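Local coordinates for RagB/SusD domain protein (Flavobacterium johnsoniae, PDB 5J5U) that binds chitin as a SusD homologue, probably capturing chitin chains at the outer membrane for a polysaccharide utilization system, at residues S42-H48 / S415-Y419; N271-R275 / S384-Y388; F158-A163 / I178-K182; A204-K209 / R350-A354. All blocks are in the same frame, centred on the assembly; numbering follows the deposited sequence.

Contact 1 of 4, residues S42-H48 / S415-Y419; sequences SGGFVQH and SIEAY
A Schellman motif ends helix 31-45 where it meets the first turn of helix 415-425, in the buried core of this SusD-like fold. The weak bonds H48 N to G43 O (3.0 Å) and Q47 N to G44 O (3.2 Å) close it, with Q47 at positive phi (57°/40°). Along the second helix, S415 comes first, its CA 5.1 Å from G43 CA; G43 N lies 3.5 Å from S415 CB. S415, chi1 m, puts OG 3.0 Å from H48 ND1 in a hydrogen bond; H48 NE2 is held by the backbone of W408. I416 CA packs 3.6 Å from S42 OG, which bonds T37. Small A418 leaves room for V46 (CG1 to A418 CB 4.1 Å) and H48 (CE1 to A418 CB 3.5 Å). Y419, chi1 t, has its CA 5.6 Å from V46 CA and sends OH to P445. Its ring meets F45 (chi1 m) obliquely, centroids 5.2 Å apart and planes at 59°, with F45 CD2 3.5 Å from Y419 CE1.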
loop_
_atom_site.group_PDB
_atom_site.type_symbol
_atom_site.label_atom_id
_atom_site.label_comp_id
_atom_site.label_asym_id
_atom_site.label_seq_id
_atom_site.Cartn_x
_atom_site.Cartn_y
_atom_site.Cartn_z
ATOM N N SER A 42 8.992 3.279 -2.066
ATOM C CA SER A 42 7.579 3.630 -2.402
ATOM C C SER A 42 7.199 4.965 -1.781
ATOM O O SER A 42 6.679 5.848 -2.469
ATOM C CB SER A 42 6.577 2.558 -1.937
ATOM O OG SER A 42 6.688 1.377 -2.700
ATOM N N GLY A 43 7.506 5.096 -0.485
ATOM C CA GLY A 43 7.234 6.290 0.284
ATOM C C GLY A 43 7.905 7.547 -0.228
ATOM O O GLY A 43 7.314 8.626 -0.170
ATOM N N GLY A 44 9.137 7.435 -0.709
ATOM C CA GLY A 44 9.782 8.590 -1.296
ATOM C C GLY A 44 9.283 8.887 -2.710
ATOM O O GLY A 44 9.126 10.052 -3.085
ATOM N N PHE A 45 9.033 7.835 -3.497
ATOM C CA PHE A 45 8.579 7.984 -4.884
ATOM C C PHE A 45 7.249 8.754 -4.921
ATOM O O PHE A 45 7.056 9.638 -5.748
ATOM C CB PHE A 45 8.371 6.627 -5.589
ATOM C CG PHE A 45 9.626 5.835 -5.844
ATOM C CD1 PHE A 45 10.887 6.384 -5.660
ATOM C CD2 PHE A 45 9.529 4.522 -6.299
ATOM C CE1 PHE A 45 12.031 5.639 -5.902
ATOM C CE2 PHE A 45 10.669 3.756 -6.542
ATOM C CZ PHE A 45 11.923 4.320 -6.349
ATOM N N VAL A 46 6.326 8.394 -4.036
ATOM C CA VAL A 46 4.992 8.975 -4.110
ATOM C C VAL A 46 4.876 10.175 -3.125
ATOM O O VAL A 46 3.812 10.735 -2.939
ATOM C CB VAL A 46 3.915 7.880 -3.858
ATOM C CG1 VAL A 46 3.659 7.673 -2.341
ATOM C CG2 VAL A 46 2.641 8.192 -4.602
ATOM N N GLN A 47 6.017 10.585 -2.562
ATOM C CA GLN A 47 6.128 11.787 -1.759
ATOM C C GLN A 47 5.167 11.782 -0.566
ATOM O O GLN A 47 4.552 12.798 -0.223
ATOM C CB GLN A 47 5.922 13.012 -2.642
ATOM C CG GLN A 47 6.898 13.055 -3.808
ATOM C CD GLN A 47 6.872 14.385 -4.612
ATOM O OE1 GLN A 47 5.869 15.110 -4.625
ATOM N NE2 GLN A 47 7.981 14.685 -5.293
ATOM N N HIS A 48 5.042 10.615 0.057
ATOM C CA HIS A 48 4.465 10.520 1.373
ATOM C C HIS A 48 5.431 11.151 2.402
ATOM O O HIS A 48 4.995 11.820 3.347
ATOM C CB HIS A 48 4.198 9.059 1.736
ATOM C CG HIS A 48 2.862 8.557 1.285
ATOM N ND1 HIS A 48 2.511 7.224 1.350
ATOM C CD2 HIS A 48 1.801 9.199 0.752
ATOM C CE1 HIS A 48 1.280 7.073 0.886
ATOM N NE2 HIS A 48 0.832 8.256 0.511
ATOM N N SER A 415 2.658 2.458 1.586
ATOM C CA SER A 415 3.094 3.233 0.445
ATOM C C SER A 415 3.211 2.429 -0.841
ATOM O O SER A 415 3.189 3.020 -1.921
ATOM C CB SER A 415 4.433 3.918 0.741
ATOM O OG SER A 415 4.268 4.884 1.757
ATOM N N ILE A 416 3.349 1.110 -0.733
ATOM C CA ILE A 416 3.395 0.267 -1.916
ATOM C C ILE A 416 2.105 0.463 -2.741
ATOM O O ILE A 416 2.167 0.632 -3.969
ATOM C CB ILE A 416 3.584 -1.210 -1.546
ATOM C CG1 ILE A 416 4.985 -1.445 -0.996
ATOM C CG2 ILE A 416 3.355 -2.132 -2.767
ATOM C CD1 ILE A 416 5.221 -2.893 -0.555
ATOM N N GLU A 417 0.949 0.475 -2.064
ATOM C CA GLU A 417 -0.348 0.646 -2.739
ATOM C C GLU A 417 -0.534 2.042 -3.331
ATOM O O GLU A 417 -1.041 2.192 -4.418
ATOM C CB GLU A 417 -1.500 0.343 -1.785
ATOM C CG GLU A 417 -1.570 -1.102 -1.377
ATOM C CD GLU A 417 -1.390 -2.028 -2.559
ATOM O OE1 GLU A 417 -2.153 -1.877 -3.540
ATOM O OE2 GLU A 417 -0.490 -2.899 -2.510
ATOM N N ALA A 418 -0.120 3.057 -2.597
ATOM C CA ALA A 418 -0.162 4.407 -3.105
ATOM C C ALA A 418 0.728 4.550 -4.333
ATOM O O ALA A 418 0.357 5.225 -5.274
ATOM C CB ALA A 418 0.265 5.375 -2.043
ATOM N N TYR A 419 1.915 3.963 -4.294
ATOM C CA TYR A 419 2.870 3.973 -5.420
ATOM C C TYR A 419 2.248 3.318 -6.642
ATOM O O TYR A 419 2.365 3.837 -7.747
ATOM C CB TYR A 419 4.182 3.269 -5.033
ATOM C CG TYR A 419 5.212 3.087 -6.150
ATOM C CD1 TYR A 419 5.596 4.149 -6.987
ATOM C CD2 TYR A 419 5.842 1.862 -6.331
ATOM C CE1 TYR A 419 6.557 3.977 -7.995
ATOM C CE2 TYR A 419 6.806 1.671 -7.330
ATOM C CZ TYR A 419 7.155 2.718 -8.173
ATOM O OH TYR A 419 8.114 2.475 -9.153
#

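Contact 2 of 4, residues N271-R275 / S384-Y388; sequences NGDPR and SIDAY
A very short oxygen-oxygen approach marks this contact: Y388 OH donates to D273 OD2 at only 2.5 Å, although the geometry makes the bond weak. D273 is already heavily engaged. Its OD1 accepts from R275 N (3.0 Å), a capping bond ahead of helix 276-279, and from R275 NE (2.8 Å), while R275 NH2 reaches D273 OD2 at 2.8 Å in a salt bridge. An aspartate suits this place because its two oxygens serve backbone, guanidinium and phenol together; Q406 also bonds R275 NH2. The 271-275 segment is a turn between helices. N271 leaves helical angles, and G272 follows at phi 60°, psi 40°, a conformation that glycine adopts readily. D273 is extended (-70°/131°) with chi1 t, and P274 stands at -67°/-9°. Opposite lies helical 384-388, with D273 CA 6.5 Å from Y388 CA and P274 CA 6.8 Å from I385 CA. Y388, chi1 t and chi2 67°, lays one ring face against the turn in two CH-pi contacts: D273 CA is 3.8 Å and P274 CD 4.0 Å from the ring centroid. The CH groups next to the proline nitrogen are slightly polarised and suit such a face. At the ring edge, N271 O lies 3.2 Å from Y388 CE1. The arrangement is a Schellman C-cap on helix 262-270, running through G272 straight into an aspartate-capped turn.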
loop_
_atom_site.group_PDB
_atom_site.type_symbol
_atom_site.label_atom_id
_atom_site.label_comp_id
_atom_site.label_asym_id
_atom_site.label_seq_id
_atom_site.Cartn_x
_atom_site.Cartn_y
_atom_site.Cartn_z
ATOM N N ASN A 271 -6.935 22.383 2.785
ATOM C CA ASN A 271 -8.317 21.953 2.538
ATOM C C ASN A 271 -9.073 21.651 3.829
ATOM O O ASN A 271 -10.198 21.160 3.792
ATOM C CB ASN A 271 -8.368 20.707 1.627
ATOM C CG ASN A 271 -7.859 20.983 0.215
ATOM O OD1 ASN A 271 -8.487 21.708 -0.558
ATOM N ND2 ASN A 271 -6.725 20.380 -0.132
ATOM N N GLY A 272 -8.441 21.921 4.966
ATOM C CA GLY A 272 -9.048 21.672 6.260
ATOM C C GLY A 272 -9.421 20.231 6.550
ATOM O O GLY A 272 -10.474 19.972 7.116
ATOM N N ASP A 273 -8.565 19.296 6.146
ATOM C CA ASP A 273 -8.741 17.884 6.472
ATOM C C ASP A 273 -8.492 17.684 7.972
ATOM O O ASP A 273 -7.504 18.176 8.505
ATOM C CB ASP A 273 -7.793 17.023 5.623
ATOM C CG ASP A 273 -8.213 15.565 5.556
ATOM O OD1 ASP A 273 -8.212 14.909 6.602
ATOM O OD2 ASP A 273 -8.532 15.067 4.453
ATOM N N PRO A 274 -9.407 16.995 8.673
ATOM C CA PRO A 274 -9.231 16.766 10.116
ATOM C C PRO A 274 -8.052 15.839 10.449
ATOM O O PRO A 274 -7.698 15.672 11.616
ATOM C CB PRO A 274 -10.553 16.109 10.539
ATOM C CG PRO A 274 -11.505 16.418 9.466
ATOM C CD PRO A 274 -10.712 16.508 8.195
ATOM N N ARG A 275 -7.455 15.224 9.438
ATOM C CA ARG A 275 -6.401 14.260 9.711
ATOM C C ARG A 275 -5.080 14.949 9.959
ATOM O O ARG A 275 -4.132 14.301 10.371
ATOM C CB ARG A 275 -6.264 13.264 8.563
ATOM C CG ARG A 275 -7.346 12.206 8.543
ATOM C CD ARG A 275 -7.273 11.375 7.286
ATOM N NE ARG A 275 -7.758 12.133 6.145
ATOM C CZ ARG A 275 -8.194 11.577 5.023
ATOM N NH1 ARG A 275 -8.179 10.255 4.894
ATOM N NH2 ARG A 275 -8.630 12.334 4.029
ATOM N N SER A 384 -16.713 17.962 12.686
ATOM C CA SER A 384 -15.616 18.366 11.807
ATOM C C SER A 384 -15.576 17.511 10.535
ATOM O O SER A 384 -15.353 18.025 9.433
ATOM C CB SER A 384 -14.274 18.290 12.548
ATOM O OG SER A 384 -13.955 16.964 12.943
ATOM N N ILE A 385 -15.808 16.209 10.693
ATOM C CA ILE A 385 -15.830 15.278 9.564
ATOM C C ILE A 385 -16.940 15.636 8.595
ATOM O O ILE A 385 -16.712 15.792 7.392
ATOM C CB ILE A 385 -16.021 13.815 10.031
ATOM C CG1 ILE A 385 -14.897 13.402 10.989
ATOM C CG2 ILE A 385 -16.130 12.876 8.829
ATOM C CD1 ILE A 385 -15.021 11.994 11.548
ATOM N N ASP A 386 -18.143 15.795 9.136
ATOM C CA ASP A 386 -19.304 16.127 8.322
ATOM C C ASP A 386 -19.095 17.462 7.611
ATOM O O ASP A 386 -19.425 17.616 6.428
ATOM C CB ASP A 386 -20.561 16.154 9.198
ATOM C CG ASP A 386 -20.826 14.812 9.875
ATOM O OD1 ASP A 386 -20.369 13.775 9.347
ATOM O OD2 ASP A 386 -21.470 14.785 10.949
ATOM N N ALA A 387 -18.503 18.414 8.323
ATOM C CA ALA A 387 -18.252 19.735 7.757
ATOM C C ALA A 387 -17.272 19.651 6.585
ATOM O O ALA A 387 -17.501 20.242 5.522
ATOM C CB ALA A 387 -17.729 20.685 8.831
ATOM N N TYR A 388 -16.187 18.906 6.783
ATOM C CA TYR A 388 -15.161 18.744 5.747
ATOM C C TYR A 388 -15.692 18.042 4.509
ATOM O O TYR A 388 -15.508 18.522 3.391
ATOM C CB TYR A 388 -13.975 17.967 6.320
ATOM C CG TYR A 388 -12.913 17.527 5.327
ATOM C CD1 TYR A 388 -12.103 18.455 4.673
ATOM C CD2 TYR A 388 -12.684 16.176 5.089
ATOM C CE1 TYR A 388 -11.119 18.045 3.793
ATOM C CE2 TYR A 388 -11.695 15.761 4.211
ATOM C CZ TYR A 388 -10.917 16.693 3.573
ATOM O OH TYR A 388 -9.936 16.262 2.706
#

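Contact 3 of 4, residues F158-A163 / I178-K182; sequences FTQLNA and ISKWK
L161 and K182 each bury 98 Å² here, and I178 follows with 58 Å². L161 is the first residue to leave helical angles after helix 143-160, turning to phi -58°, psi 118°, while 178-182 forms the first turn of helix 178-195. F158 CA lies 5.2 Å from K182 CA, and L161 CA 6.5 Å from I178 CA. L161 (chi1 m, chi2 t) points its branched side chain at the second helix: CD1 is 3.6 Å from W181 CB and 3.7 Å from K182 CG, and CD2 is 4.2 Å from I178 CB. I178 (chi1 p) extends CD1 to 3.6 Å from N162 O. Lysine suits the partly exposed position 182 because its aliphatic part packs while its charge reaches the C-terminal end of helix 143-160. With chi1 m, chi2 and chi3 t and chi4 -104°, K182 NZ donates to F158 O at 3.2 Å and sits over the F158 ring, 4.5 Å from the centroid, as a cation-pi pair. A water accepts from K182 NZ at 2.6 Å and lies 2.6 Å from T159 O and 2.7 Å from L161 O. Lysine and water thus meet the helix-end carbonyls where two successive helices of the SusD-like, TPR-related fold connect.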
loop_
_atom_site.group_PDB
_atom_site.type_symbol
_atom_site.label_atom_id
_atom_site.label_comp_id
_atom_site.label_asym_id
_atom_site.label_seq_id
_atom_site.Cartn_x
_atom_site.Cartn_y
_atom_site.Cartn_z
ATOM N N PHE A 158 -13.898 -17.107 -2.125
ATOM C CA PHE A 158 -15.119 -16.532 -1.597
ATOM C C PHE A 158 -16.203 -17.597 -1.522
ATOM O O PHE A 158 -16.814 -17.805 -0.469
ATOM C CB PHE A 158 -15.613 -15.375 -2.456
ATOM C CG PHE A 158 -16.977 -14.895 -2.070
ATOM C CD1 PHE A 158 -17.164 -14.157 -0.915
ATOM C CD2 PHE A 158 -18.082 -15.214 -2.841
ATOM C CE1 PHE A 158 -18.434 -13.722 -0.551
ATOM C CE2 PHE A 158 -19.346 -14.784 -2.483
ATOM C CZ PHE A 158 -19.523 -14.039 -1.338
ATOM N N THR A 159 -16.440 -18.257 -2.652
ATOM C CA THR A 159 -17.455 -19.304 -2.707
ATOM C C THR A 159 -17.139 -20.496 -1.771
ATOM O O THR A 159 -18.038 -21.108 -1.194
ATOM C CB THR A 159 -17.626 -19.776 -4.157
ATOM O OG1 THR A 159 -18.041 -18.657 -4.961
ATOM C CG2 THR A 159 -18.649 -20.902 -4.260
ATOM N N GLN A 160 -15.859 -20.809 -1.607
ATOM C CA GLN A 160 -15.429 -21.996 -0.872
ATOM C C GLN A 160 -15.558 -21.851 0.648
ATOM O O GLN A 160 -15.827 -22.829 1.348
ATOM C CB GLN A 160 -13.991 -22.321 -1.265
ATOM C CG GLN A 160 -13.268 -23.346 -0.423
ATOM C CD GLN A 160 -11.896 -23.683 -1.003
ATOM O OE1 GLN A 160 -11.609 -23.368 -2.162
ATOM N NE2 GLN A 160 -11.044 -24.311 -0.200
ATOM N N LEU A 161 -15.374 -20.637 1.163
ATOM C CA LEU A 161 -15.579 -20.368 2.595
ATOM C C LEU A 161 -17.009 -20.738 3.010
ATOM O O LEU A 161 -17.977 -20.158 2.513
ATOM C CB LEU A 161 -15.292 -18.896 2.914
ATOM C CG LEU A 161 -13.813 -18.504 2.924
ATOM C CD1 LEU A 161 -13.638 -17.007 3.103
ATOM C CD2 LEU A 161 -13.099 -19.250 4.026
ATOM N N ASN A 162 -17.149 -21.690 3.925
ATOM C CA ASN A 162 -18.483 -22.202 4.236
ATOM C C ASN A 162 -18.618 -22.628 5.703
ATOM O O ASN A 162 -17.628 -22.894 6.380
ATOM C CB ASN A 162 -18.787 -23.372 3.279
ATOM C CG ASN A 162 -20.158 -23.992 3.487
ATOM O OD1 ASN A 162 -20.580 -24.287 4.604
ATOM N ND2 ASN A 162 -20.860 -24.211 2.380
ATOM N N ALA A 163 -19.857 -22.693 6.184
ATOM C CA ALA A 163 -20.162 -23.098 7.559
ATOM C C ALA A 163 -19.617 -24.494 7.880
ATOM O O ALA A 163 -19.376 -24.831 9.036
ATOM C CB ALA A 163 -21.661 -23.054 7.791
ATOM N N ILE A 178 -14.844 -16.444 9.282
ATOM C CA ILE A 178 -14.825 -16.603 7.828
ATOM C C ILE A 178 -15.632 -15.514 7.125
ATOM O O ILE A 178 -15.354 -15.198 5.970
ATOM C CB ILE A 178 -15.339 -18.002 7.359
ATOM C CG1 ILE A 178 -16.852 -18.148 7.541
ATOM C CG2 ILE A 178 -14.589 -19.124 8.056
ATOM C CD1 ILE A 178 -17.425 -19.374 6.834
ATOM N N SER A 179 -16.596 -14.917 7.822
ATOM C CA SER A 179 -17.408 -13.854 7.236
ATOM C C SER A 179 -16.545 -12.646 6.884
ATOM O O SER A 179 -16.814 -11.924 5.925
ATOM C CB SER A 179 -18.520 -13.424 8.190
ATOM O OG SER A 179 -17.988 -12.774 9.335
ATOM N N LYS A 180 -15.523 -12.401 7.691
ATOM C CA LYS A 180 -14.618 -11.297 7.413
ATOM C C LYS A 180 -13.671 -11.705 6.279
ATOM O O LYS A 180 -13.311 -10.893 5.423
ATOM C CB LYS A 180 -13.860 -10.885 8.681
ATOM C CG LYS A 180 -14.692 -10.016 9.638
ATOM C CD LYS A 180 -13.877 -9.614 10.864
ATOM C CE LYS A 180 -14.551 -8.533 11.688
ATOM N NZ LYS A 180 -15.062 -7.454 10.814
ATOM N N TRP A 181 -13.304 -12.978 6.249
ATOM C CA TRP A 181 -12.438 -13.445 5.187
ATOM C C TRP A 181 -13.116 -13.326 3.820
ATOM O O TRP A 181 -12.463 -12.997 2.818
ATOM C CB TRP A 181 -11.982 -14.877 5.457
ATOM C CG TRP A 181 -10.803 -14.908 6.375
ATOM C CD1 TRP A 181 -10.806 -15.190 7.711
ATOM C CD2 TRP A 181 -9.452 -14.578 6.038
ATOM N NE1 TRP A 181 -9.537 -15.086 8.219
ATOM C CE2 TRP A 181 -8.685 -14.709 7.214
ATOM C CE3 TRP A 181 -8.817 -14.189 4.858
ATOM C CZ2 TRP A 181 -7.311 -14.468 7.243
ATOM C CZ3 TRP A 181 -7.449 -13.959 4.881
ATOM C CH2 TRP A 181 -6.709 -14.100 6.063
ATOM N N LYS A 182 -14.428 -13.548 3.779
ATOM C CA LYS A 182 -15.167 -13.376 2.525
ATOM C C LYS A 182 -15.032 -11.954 1.997
ATOM O O LYS A 182 -14.606 -11.734 0.852
ATOM C CB LYS A 182 -16.642 -13.732 2.714
ATOM C CG LYS A 182 -16.874 -15.226 2.898
ATOM C CD LYS A 182 -18.340 -15.571 3.113
ATOM C CE LYS A 182 -18.567 -17.062 2.866
ATOM N NZ LYS A 182 -19.223 -17.361 1.544
HETATM O O HOH W 1 -19.575 -19.701 0.412
#

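Contact 4 of 4, residues A204-K209 / R350-A354; sequences AEKQAK and RGWVA
W352 lies flat against helix 201-214, and its side chain sets the geometry of the contact. The 350-354 segment follows helix 337-349: G351, at phi 74° and psi 19°, ends that helix in a Schellman motif and suits the positive phi, W352 returns to -83°/-34°, and V353 is extended at -127°/164°. E205 CA lies 5.3 Å from W352 CA, and K209 CA 5.4 Å from V353 CA. With chi1 m (-69°) and chi2 near -1°, the indole passes across the helix. E205, chi1 and chi2 both t, stretches over it: its CB is 3.5 Å from the centroid of the five-membered ring, 7° off the normal, a CH-pi contact, and its CD comes 3.5 Å from W352 CD1. The methyls of A204 and A208 leave room for the six-membered ring, with A204 CB 3.6 Å from W352 CH2 and A208 CB 4.4 Å from W352 CE3. V353, chi1 m, brings CG1 to 3.9 Å from K209 CA. K209, with all four chi angles t, leads its amine away, leaving CB 4.0 Å from W352 O. M194 of helix 178-195 and A347 of helix 337-349 also touch W352. No hydrogen bond joins the two segments. Their cohesion therefore rests on dispersion and CH-pi contact, with the long polar side chains of the helix contributing their aliphatic parts.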
loop_
_atom_site.group_PDB
_atom_site.type_symbol
_atom_site.label_atom_id
_atom_site.label_comp_id
_atom_site.label_asym_id
_atom_site.label_seq_id
_atom_site.Cartn_x
_atom_site.Cartn_y
_atom_site.Cartn_z
ATOM N N ALA A 204 -11.633 -5.460 -16.093
ATOM C CA ALA A 204 -11.652 -4.589 -14.926
ATOM C C ALA A 204 -13.089 -4.355 -14.420
ATOM O O ALA A 204 -13.412 -4.651 -13.250
ATOM C CB ALA A 204 -10.949 -3.261 -15.248
ATOM N N GLU A 205 -13.956 -3.869 -15.307
ATOM C CA GLU A 205 -15.366 -3.663 -14.969
ATOM C C GLU A 205 -16.017 -4.939 -14.425
ATOM O O GLU A 205 -16.632 -4.936 -13.354
ATOM C CB GLU A 205 -16.152 -3.183 -16.198
ATOM C CG GLU A 205 -17.670 -3.325 -16.048
ATOM C CD GLU A 205 -18.479 -2.506 -17.047
ATOM O OE1 GLU A 205 -17.960 -2.162 -18.147
ATOM O OE2 GLU A 205 -19.650 -2.218 -16.719
ATOM N N LYS A 206 -15.864 -6.024 -15.174
ATOM C CA LYS A 206 -16.447 -7.305 -14.800
ATOM C C LYS A 206 -16.096 -7.689 -13.360
ATOM O O LYS A 206 -16.966 -8.056 -12.563
ATOM C CB LYS A 206 -15.963 -8.388 -15.766
ATOM C CG LYS A 206 -16.529 -9.772 -15.500
ATOM C CD LYS A 206 -15.848 -10.814 -16.377
ATOM C CE LYS A 206 -16.490 -12.171 -16.214
ATOM N NZ LYS A 206 -15.564 -13.214 -16.726
ATOM N N GLN A 207 -14.812 -7.587 -13.034
ATOM C CA GLN A 207 -14.315 -8.007 -11.733
ATOM C C GLN A 207 -14.698 -7.031 -10.596
ATOM O O GLN A 207 -14.910 -7.453 -9.450
ATOM C CB GLN A 207 -12.806 -8.180 -11.807
ATOM C CG GLN A 207 -12.382 -9.244 -12.779
ATOM C CD GLN A 207 -12.736 -10.630 -12.313
ATOM O OE1 GLN A 207 -12.951 -10.859 -11.123
ATOM N NE2 GLN A 207 -12.798 -11.571 -13.250
ATOM N N ALA A 208 -14.761 -5.737 -10.905
ATOM C CA ALA A 208 -15.243 -4.746 -9.943
ATOM C C ALA A 208 -16.670 -5.040 -9.550
ATOM O O ALA A 208 -16.964 -5.218 -8.373
ATOM C CB ALA A 208 -15.168 -3.385 -10.500
ATOM N N LYS A 209 -17.549 -5.054 -10.551
ATOM C CA LYS A 209 -18.941 -5.445 -10.357
ATOM C C LYS A 209 -19.059 -6.728 -9.531
ATOM O O LYS A 209 -19.780 -6.750 -8.525
ATOM C CB LYS A 209 -19.644 -5.630 -11.702
ATOM C CG LYS A 209 -21.162 -5.655 -11.580
ATOM C CD LYS A 209 -21.834 -5.811 -12.926
ATOM C CE LYS A 209 -23.335 -5.974 -12.772
ATOM N NZ LYS A 209 -23.949 -6.159 -14.110
ATOM N N ARG A 350 -17.207 5.462 -13.519
ATOM C CA ARG A 350 -17.005 4.820 -14.810
ATOM C C ARG A 350 -18.254 4.078 -15.279
ATOM O O ARG A 350 -18.278 3.515 -16.368
ATOM C CB ARG A 350 -15.822 3.856 -14.741
ATOM C CG ARG A 350 -14.472 4.527 -14.561
ATOM C CD ARG A 350 -13.419 3.497 -14.189
ATOM N NE ARG A 350 -12.113 4.106 -13.979
ATOM C CZ ARG A 350 -11.175 4.171 -14.910
ATOM N NH1 ARG A 350 -11.413 3.665 -16.114
ATOM N NH2 ARG A 350 -10.006 4.730 -14.633
ATOM N N GLY A 351 -19.280 4.052 -14.441
ATOM C CA GLY A 351 -20.496 3.342 -14.777
ATOM C C GLY A 351 -20.344 1.840 -14.671
ATOM O O GLY A 351 -21.112 1.084 -15.272
ATOM N N TRP A 352 -19.330 1.400 -13.935
ATOM C CA TRP A 352 -19.063 -0.026 -13.793
ATOM C C TRP A 352 -19.932 -0.691 -12.719
ATOM O O TRP A 352 -20.317 -1.846 -12.861
ATOM C CB TRP A 352 -17.586 -0.243 -13.480
ATOM C CG TRP A 352 -16.664 0.076 -14.630
ATOM C CD1 TRP A 352 -17.023 0.499 -15.883
ATOM C CD2 TRP A 352 -15.233 -0.047 -14.645
ATOM N NE1 TRP A 352 -15.902 0.665 -16.670
ATOM C CE2 TRP A 352 -14.793 0.331 -15.937
ATOM C CE3 TRP A 352 -14.280 -0.441 -13.693
ATOM C CZ2 TRP A 352 -13.443 0.335 -16.298
ATOM C CZ3 TRP A 352 -12.938 -0.437 -14.055
ATOM C CH2 TRP A 352 -12.535 -0.050 -15.352
ATOM N N VAL A 353 -20.253 0.041 -11.657
ATOM C CA VAL A 353 -21.121 -0.485 -10.602
ATOM C C VAL A 353 -22.271 0.482 -10.370
ATOM O O VAL A 353 -22.211 1.646 -10.801
ATOM C CB VAL A 353 -20.380 -0.717 -9.259
ATOM C CG1 VAL A 353 -19.232 -1.716 -9.444
ATOM C CG2 VAL A 353 -19.874 0.601 -8.663
ATOM N N ALA A 354 -23.318 0.001 -9.699
ATOM C CA ALA A 354 -24.530 0.798 -9.489
ATOM C C ALA A 354 -24.435 1.728 -8.285
ATOM O O ALA A 354 -24.169 1.295 -7.164
ATOM C CB ALA A 354 -25.743 -0.120 -9.340
#

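From the N terminus, helix 31-45 opens contact 1, which closes only at helix 415-425, 367 residues on; its loop encloses the other three contacts. Contact 3 closes first, joining helix 143-160 to the following helix 178-195 across the 161-177 connection. Helix 201-214 comes next and opens contact 4. Before 350-354 closes it, the turn at 271-275 opens contact 2, completed by helix 382-391, so contacts 2 and 4 cross along the chain. Contacts 3 and 4 have centres about 22 Å apart, linked by consecutive helices; the centres of contacts 2 and 3 are about 36 Å apart. Contact 1, centred about 8 Å from the molecule's centre, ties early and late helices together, while the others join outlying helices and turns.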